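Local atomic coordinates of putative esterase MT1895 (PDB entry 3S4K), a protein that probably hydrolyses acyl-CoA thioesters, perhaps 1,4-dihydroxy-2-naphthoyl-CoA, as a member of the PaaI family of hotdog-fold thioesterases. Residues S65-A70 against W118-T123; A39-R44 against G100-T105; F93-S98 against T126-A131. All coordinates share one frame; numbering follows the deposited sequence.

Contact 1: residues S65-A70 against W118-T123; sequences SIASMA and WLVTIT
Ala70 sets its CB squarely over the six-membered ring of Trp118, and this methyl-on-indole contact is the tight end of the packing between helix residues 65-70 and strand residues 118-123. The carbon stands 3.6 Å from the centroid of that ring and only 8° off its normal, the geometry of a CH-pi contact. Chi1 of Trp118 (-71°) carries CG to the side of the backbone N, anti to the carbonyl carbon. The indole lies beneath the helix, and the carbonyl O of Ala67 is over the same face, also displaced toward the rim. One turn back, the CB of Ala67 wedges between two strand side chains, 3.9 Å from CB of Trp118 and 3.8 Å from CG2 of Val120. The axes of the two short segments approach to 8.3 Å, at 141° between their N-to-C directions, a closeness consistent with the small size of the alanines.

Toward Ile122 the packing slackens: CD1 of Ile66 reaches CG1 of Val120 at 4.3 Å, and that is the sole side-chain contact Ile66 makes with the strand. The touching residues are all buried, so the looseness is one of distance rather than of solvent access. The more open sides lie elsewhere, with partly exposed Ser68 and Met69 on the helix and Thr121 and Thr123 on the strand. The side-chain contacts across the interface are apolar; the indole NE1 is satisfied by Gln116. A long helix laid against a curved antiparallel sheet in this manner is the hallmark of the hotdog fold, the helix being the sausage in its bun.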
# COMPACT_ATOMS: atom_id res chain seq x y z
N SER A 65 5.83 1.26 -6.28
CA SER A 65 6.58 0.81 -7.45
C SER A 65 7.10 1.97 -8.29
O SER A 65 8.26 2.02 -8.66
CB SER A 65 5.71 -0.08 -8.34
OG SER A 65 5.62 -1.39 -7.82
N ILE A 66 6.22 2.90 -8.61
CA ILE A 66 6.59 3.99 -9.54
C ILE A 66 7.67 4.86 -8.89
O ILE A 66 8.68 5.20 -9.51
CB ILE A 66 5.35 4.80 -10.00
CG1 ILE A 66 4.36 3.88 -10.71
CG2 ILE A 66 5.79 5.93 -11.00
CD1 ILE A 66 2.99 4.52 -11.07
N ALA A 67 7.47 5.21 -7.62
CA ALA A 67 8.45 5.97 -6.84
C ALA A 67 9.80 5.26 -6.71
O ALA A 67 10.86 5.88 -6.89
CB ALA A 67 7.88 6.28 -5.45
N SER A 68 9.78 3.97 -6.36
CA SER A 68 11.03 3.25 -6.17
C SER A 68 11.81 3.14 -7.46
O SER A 68 13.03 3.25 -7.43
CB SER A 68 10.80 1.85 -5.57
OG SER A 68 9.98 1.92 -4.43
N MET A 69 11.14 2.96 -8.61
CA MET A 69 11.86 2.83 -9.87
C MET A 69 12.46 4.18 -10.29
O MET A 69 13.61 4.25 -10.74
CB MET A 69 10.96 2.25 -10.97
CG MET A 69 10.52 0.81 -10.69
SD MET A 69 11.88 -0.38 -10.57
CE MET A 69 12.68 0.01 -12.08
N ALA A 70 11.70 5.27 -10.09
CA ALA A 70 12.22 6.62 -10.34
C ALA A 70 13.47 6.85 -9.46
O ALA A 70 14.51 7.38 -9.92
CB ALA A 70 11.15 7.68 -10.05
N TRP A 118 9.60 11.09 -3.11
CA TRP A 118 8.90 11.17 -4.39
C TRP A 118 7.38 11.27 -4.19
O TRP A 118 6.84 10.64 -3.29
CB TRP A 118 9.17 9.94 -5.27
CG TRP A 118 10.59 9.93 -5.80
CD1 TRP A 118 11.69 9.50 -5.17
CD2 TRP A 118 11.01 10.38 -7.09
NE1 TRP A 118 12.80 9.63 -5.97
CE2 TRP A 118 12.41 10.20 -7.16
CE3 TRP A 118 10.35 10.93 -8.19
CZ2 TRP A 118 13.16 10.52 -8.30
CZ3 TRP A 118 11.10 11.29 -9.30
CH2 TRP A 118 12.49 11.07 -9.35
N LEU A 119 6.72 12.09 -5.02
CA LEU A 119 5.26 12.21 -5.06
C LEU A 119 4.73 11.43 -6.27
O LEU A 119 5.23 11.59 -7.39
CB LEU A 119 4.85 13.68 -5.23
CG LEU A 119 3.40 13.92 -5.60
CD1 LEU A 119 2.51 13.50 -4.45
CD2 LEU A 119 3.18 15.41 -5.92
N VAL A 120 3.71 10.61 -6.04
CA VAL A 120 3.06 9.88 -7.12
C VAL A 120 1.58 10.18 -7.08
O VAL A 120 0.94 10.07 -6.02
CB VAL A 120 3.27 8.36 -6.97
CG1 VAL A 120 2.63 7.61 -8.15
CG2 VAL A 120 4.76 8.04 -6.81
N THR A 121 1.03 10.57 -8.23
CA THR A 121 -0.38 10.93 -8.37
C THR A 121 -1.01 9.94 -9.35
O THR A 121 -0.52 9.76 -10.47
CB THR A 121 -0.58 12.39 -8.88
OG1 THR A 121 0.18 13.28 -8.05
CG2 THR A 121 -2.08 12.81 -8.89
N ILE A 122 -2.12 9.34 -8.93
CA ILE A 122 -2.84 8.37 -9.75
C ILE A 122 -4.15 8.97 -10.24
O ILE A 122 -4.95 9.45 -9.44
CB ILE A 122 -3.18 7.10 -8.95
CG1 ILE A 122 -1.95 6.61 -8.19
CG2 ILE A 122 -3.69 6.04 -9.88
CD1 ILE A 122 -1.99 5.12 -7.87
N THR A 123 -4.34 8.97 -11.56
CA THR A 123 -5.56 9.48 -12.19
C THR A 123 -6.33 8.39 -12.95
O THR A 123 -5.76 7.37 -13.37
CB THR A 123 -5.24 10.64 -13.17
OG1 THR A 123 -4.15 10.27 -14.04
CG2 THR A 123 -4.89 11.92 -12.39

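Contact 2: residues A39-R44 against G100-T105; sequences AQLDVR and GMVYGT
Met101, Gln40 and Val102 give up the most surface where strand residues 39-43 run antiparallel to 100-105, and they divide between the two faces of the sheet. On one face Met101 folds back over the neighbouring strand. The bend at chi2 (-73°) brings its SD to 3.6 Å from CB of Asp42, the two side chains crossing at about a right angle. A second bend, at chi3, turns Met101 CE toward Gln40, 3.9 Å from its CG. Gln40 in turn runs beside Tyr103, pointing the same way; its amide stands 87° to the ring, and Gln40 OE1 meets the ring edge 3.3 Å from Tyr103 CE2. On the other face CG2 of Val102 touches CD1 of Leu41 at 3.7 Å, beneath Met62 of helix 56-75.

The backbone fixes this register. Leu41 and Val102 form a hydrogen-bonded pair, with Val102 N to Leu41 O the straighter bond (171°), and Gly104 pairs likewise with Ala39. At the far end a water donates to Asp42 OD1 and Val43 O and accepts from Gly100 N, bridging the strands. One face packed against the helix and the other carrying partly exposed side chains is the pattern of an antiparallel hotdog sheet.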
# COMPACT_ATOMS: atom_id res chain seq x y z
N ALA A 39 3.54 4.84 -14.94
CA ALA A 39 3.06 3.49 -15.20
C ALA A 39 1.56 3.43 -15.03
O ALA A 39 0.94 4.36 -14.51
CB ALA A 39 3.74 2.46 -14.25
N GLN A 40 0.99 2.33 -15.49
CA GLN A 40 -0.45 2.24 -15.61
C GLN A 40 -0.92 0.81 -15.43
O GLN A 40 -0.19 -0.13 -15.76
CB GLN A 40 -0.87 2.75 -16.96
CG GLN A 40 -0.35 1.93 -18.13
CD GLN A 40 -0.44 2.70 -19.44
OE1 GLN A 40 -0.15 3.89 -19.49
NE2 GLN A 40 -0.84 2.03 -20.50
N LEU A 41 -2.15 0.66 -14.96
CA LEU A 41 -2.77 -0.67 -14.89
C LEU A 41 -4.26 -0.58 -15.17
O LEU A 41 -4.89 0.48 -15.07
CB LEU A 41 -2.51 -1.37 -13.54
CG LEU A 41 -3.09 -0.84 -12.22
CD1 LEU A 41 -4.59 -1.11 -12.07
CD2 LEU A 41 -2.32 -1.44 -11.03
N ASP A 42 -4.80 -1.73 -15.58
CA ASP A 42 -6.23 -1.85 -15.82
C ASP A 42 -6.85 -2.33 -14.53
O ASP A 42 -6.37 -3.29 -13.93
CB ASP A 42 -6.49 -2.87 -16.95
CG ASP A 42 -7.93 -2.89 -17.45
OD1 ASP A 42 -8.66 -1.88 -17.36
OD2 ASP A 42 -8.34 -3.94 -17.99
N VAL A 43 -7.92 -1.68 -14.10
CA VAL A 43 -8.66 -2.15 -12.94
C VAL A 43 -9.47 -3.38 -13.32
O VAL A 43 -10.35 -3.30 -14.18
CB VAL A 43 -9.58 -1.07 -12.36
CG1 VAL A 43 -10.44 -1.67 -11.22
CG2 VAL A 43 -8.74 0.12 -11.89
N ARG A 44 -9.12 -4.52 -12.72
CA ARG A 44 -9.79 -5.79 -12.97
C ARG A 44 -10.50 -6.25 -11.69
O ARG A 44 -10.19 -5.77 -10.59
CB ARG A 44 -8.77 -6.85 -13.39
N GLY A 100 -11.82 0.39 -15.57
CA GLY A 100 -11.03 1.29 -16.43
C GLY A 100 -9.57 1.34 -16.05
O GLY A 100 -9.16 0.73 -15.05
N MET A 101 -8.79 2.09 -16.82
CA MET A 101 -7.35 2.23 -16.60
C MET A 101 -7.08 3.33 -15.58
O MET A 101 -7.81 4.33 -15.50
CB MET A 101 -6.65 2.63 -17.91
CG MET A 101 -6.74 1.59 -19.02
SD MET A 101 -5.69 0.15 -18.74
CE MET A 101 -4.04 0.86 -18.69
N VAL A 102 -6.01 3.15 -14.81
CA VAL A 102 -5.47 4.20 -13.93
C VAL A 102 -4.00 4.38 -14.28
O VAL A 102 -3.34 3.45 -14.74
CB VAL A 102 -5.68 3.89 -12.43
CG1 VAL A 102 -7.18 3.92 -12.10
CG2 VAL A 102 -5.03 2.56 -12.03
N TYR A 103 -3.51 5.61 -14.07
CA TYR A 103 -2.24 6.06 -14.58
C TYR A 103 -1.54 6.85 -13.47
O TYR A 103 -2.15 7.77 -12.90
CB TYR A 103 -2.50 7.02 -15.75
CG TYR A 103 -3.24 6.38 -16.91
CD1 TYR A 103 -4.63 6.40 -17.01
CD2 TYR A 103 -2.51 5.76 -17.93
CE1 TYR A 103 -5.29 5.80 -18.10
CE2 TYR A 103 -3.16 5.16 -19.00
CZ TYR A 103 -4.53 5.20 -19.08
OH TYR A 103 -5.11 4.56 -20.16
N GLY A 104 -0.31 6.47 -13.14
CA GLY A 104 0.48 7.20 -12.14
C GLY A 104 1.71 7.88 -12.68
O GLY A 104 2.37 7.36 -13.58
N THR A 105 2.03 9.05 -12.13
CA THR A 105 3.25 9.77 -12.44
C THR A 105 3.98 10.13 -11.15
O THR A 105 3.35 10.66 -10.25
CB THR A 105 2.93 11.09 -13.15
OG1 THR A 105 2.29 10.82 -14.40
CG2 THR A 105 4.19 11.92 -13.38
O HOH W 1 -11.33 -2.20 -16.49

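Contact 3: residues F93-S98 against T126-A131; sequences FVRSIS and TDRVVA. With EDO (1,2-ethanediol), chain D; EDO (1,2-ethanediol), chain H.
Ile97 meets Val130 at about a right angle, with Ile97 CG2 4.0 Å from Val130 CG1. Nearer the surface Val94 crosses Val129 obliquely, Val94 CG2 to Val129 CG1 at 4.0 Å, and turns its other methyl toward the carbonyl O of Val129. Phe93 pairs with Ala131 in the non-hydrogen-bonded manner, its CD1 only loosely against the alanine CB. At the exposed edge Arg95 and Arg128 hold their guanidinium planes 73° apart. There CD of Arg128 lies over one face of the Arg95 guanidinium, 3.6 Å from Arg95 NE, but in one of two modelled Arg95 conformers, which leaves this contact doubtful.

The backbone is gathered at one oxygen: Val130 O accepts from Val94 N at 2.9 Å and from Arg95 N at 3.3 Å, both donors coming from the same face of its carbonyl plane, the former 46° out of it. Two consecutive residues, Val130 and Ala131, sit opposite the single residue Ile122 of the adjoining strand, making a classic beta bulge.

The chemistry implies that the doubly gripped Val130 O and the apolar pairs help to hold the loop, while the arginines, like in charge, probably offer carbon packing at most.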
# COMPACT_ATOMS: atom_id res chain seq x y z
N PHE A 93 -6.30 8.51 -0.28
CA PHE A 93 -7.30 8.00 -1.19
C PHE A 93 -8.32 9.09 -1.44
O PHE A 93 -8.85 9.68 -0.51
CB PHE A 93 -7.97 6.78 -0.57
CG PHE A 93 -7.00 5.72 -0.13
CD1 PHE A 93 -6.17 5.08 -1.06
CD2 PHE A 93 -6.90 5.36 1.20
CE1 PHE A 93 -5.29 4.10 -0.66
CE2 PHE A 93 -6.02 4.37 1.60
CZ PHE A 93 -5.19 3.75 0.66
N VAL A 94 -8.63 9.33 -2.71
CA VAL A 94 -9.44 10.46 -3.10
C VAL A 94 -10.80 10.09 -3.67
O VAL A 94 -11.78 10.71 -3.31
CB VAL A 94 -8.65 11.36 -4.10
CG1 VAL A 94 -9.44 12.61 -4.47
CG2 VAL A 94 -7.30 11.76 -3.50
N ARG A 95 -10.86 9.08 -4.55
CA ARG A 95 -12.08 8.74 -5.28
C ARG A 95 -12.14 7.25 -5.54
O ARG A 95 -11.13 6.64 -5.87
CB ARG A 95 -12.15 9.49 -6.62
CG ARG A 95 -13.47 9.28 -7.40
CD ARG A 95 -13.55 10.14 -8.65
NE ARG A 95 -13.79 11.55 -8.35
CZ ARG A 95 -14.97 12.04 -7.99
NH1 ARG A 95 -16.02 11.24 -7.87
NH2 ARG A 95 -15.10 13.34 -7.74
N SER A 96 -13.34 6.69 -5.38
CA SER A 96 -13.61 5.27 -5.58
C SER A 96 -14.12 4.99 -7.00
O SER A 96 -15.14 5.54 -7.44
CB SER A 96 -14.67 4.78 -4.57
OG SER A 96 -14.18 4.85 -3.25
N ILE A 97 -13.41 4.12 -7.70
CA ILE A 97 -13.81 3.64 -9.03
C ILE A 97 -13.81 2.11 -9.03
O ILE A 97 -13.28 1.49 -8.12
CB ILE A 97 -12.89 4.20 -10.14
CG1 ILE A 97 -11.46 3.66 -10.02
CG2 ILE A 97 -12.91 5.74 -10.13
CD1 ILE A 97 -10.51 4.00 -11.22
N SER A 98 -14.42 1.51 -10.06
CA SER A 98 -14.63 0.07 -10.16
C SER A 98 -14.08 -0.59 -11.42
O SER A 98 -14.10 -1.83 -11.53
CB SER A 98 -16.13 -0.21 -10.09
OG SER A 98 -16.60 -0.01 -8.79
N THR A 126 -10.87 9.93 -16.73
CA THR A 126 -11.45 11.27 -16.84
C THR A 126 -10.54 12.36 -16.24
O THR A 126 -10.96 13.51 -16.08
CB THR A 126 -12.84 11.34 -16.19
OG1 THR A 126 -12.73 11.10 -14.77
CG2 THR A 126 -13.78 10.32 -16.84
N ASP A 127 -9.29 11.99 -15.99
CA ASP A 127 -8.26 12.85 -15.39
C ASP A 127 -8.68 13.34 -14.03
O ASP A 127 -8.39 14.50 -13.63
CB ASP A 127 -7.92 14.02 -16.34
CG ASP A 127 -6.51 14.55 -16.16
OD1 ASP A 127 -5.81 14.24 -15.18
OD2 ASP A 127 -6.09 15.34 -17.03
N ARG A 128 -9.39 12.48 -13.29
CA ARG A 128 -9.66 12.75 -11.88
C ARG A 128 -8.67 11.97 -11.03
O ARG A 128 -8.35 10.81 -11.32
CB ARG A 128 -11.11 12.38 -11.49
CG ARG A 128 -12.16 13.23 -12.21
CD ARG A 128 -13.55 12.99 -11.69
NE ARG A 128 -14.48 14.04 -12.15
CZ ARG A 128 -15.11 14.05 -13.32
NH1 ARG A 128 -14.91 13.08 -14.21
NH2 ARG A 128 -15.94 15.04 -13.62
N VAL A 129 -8.17 12.62 -9.98
CA VAL A 129 -7.26 11.97 -9.06
C VAL A 129 -8.03 10.95 -8.23
O VAL A 129 -9.05 11.28 -7.62
CB VAL A 129 -6.54 12.99 -8.15
CG1 VAL A 129 -5.65 12.28 -7.14
CG2 VAL A 129 -5.69 13.97 -8.98
N VAL A 130 -7.53 9.72 -8.22
CA VAL A 130 -8.07 8.64 -7.40
C VAL A 130 -7.25 8.37 -6.14
O VAL A 130 -7.83 7.99 -5.11
CB VAL A 130 -8.31 7.31 -8.22
CG1 VAL A 130 -9.39 7.52 -9.28
CG2 VAL A 130 -7.05 6.78 -8.84
N ALA A 131 -5.94 8.58 -6.20
CA ALA A 131 -5.04 8.44 -5.05
C ALA A 131 -3.78 9.27 -5.29
O ALA A 131 -3.43 9.53 -6.45
CB ALA A 131 -4.70 6.95 -4.79
C1 EDO D . -8.93 12.93 0.11
O1 EDO D . -8.05 11.98 0.72
C2 EDO D . -10.38 12.64 0.50
O2 EDO D . -10.56 12.83 1.91
C1 EDO H . -10.26 3.48 0.08
O1 EDO H . -11.05 2.55 0.86
C2 EDO H . -10.58 3.36 -1.40
O2 EDO H . -11.92 3.76 -1.72
O HOH W 2 -10.95 13.31 -7.89

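In the fold
The three contacts alternate along the chain: 39-44, 65-70, 93-98, 100-105, 118-123, then 126-131, so each pairing crosses the other two. Contacts 1 and 2 have centres about 12 Å apart and join through neighbouring strands 100-108 and 115-123, with Thr123 N to Tyr103 O a probable hydrogen bond at 2.8 Å. Contacts 1 and 3, centres about 16 Å apart, join through strands 115-123 and 129-140, where Ile122 N to Ala131 O is a probable hydrogen bond of 2.8 Å. Contacts 2 and 3, centres about 11 Å apart, meet where Val102 packs on Ile97. Contact 1 is central; the centre of contact 3 lies about 15 Å from the chain's centre. Together they tie helix, sheet and loop into one continuous hotdog domain.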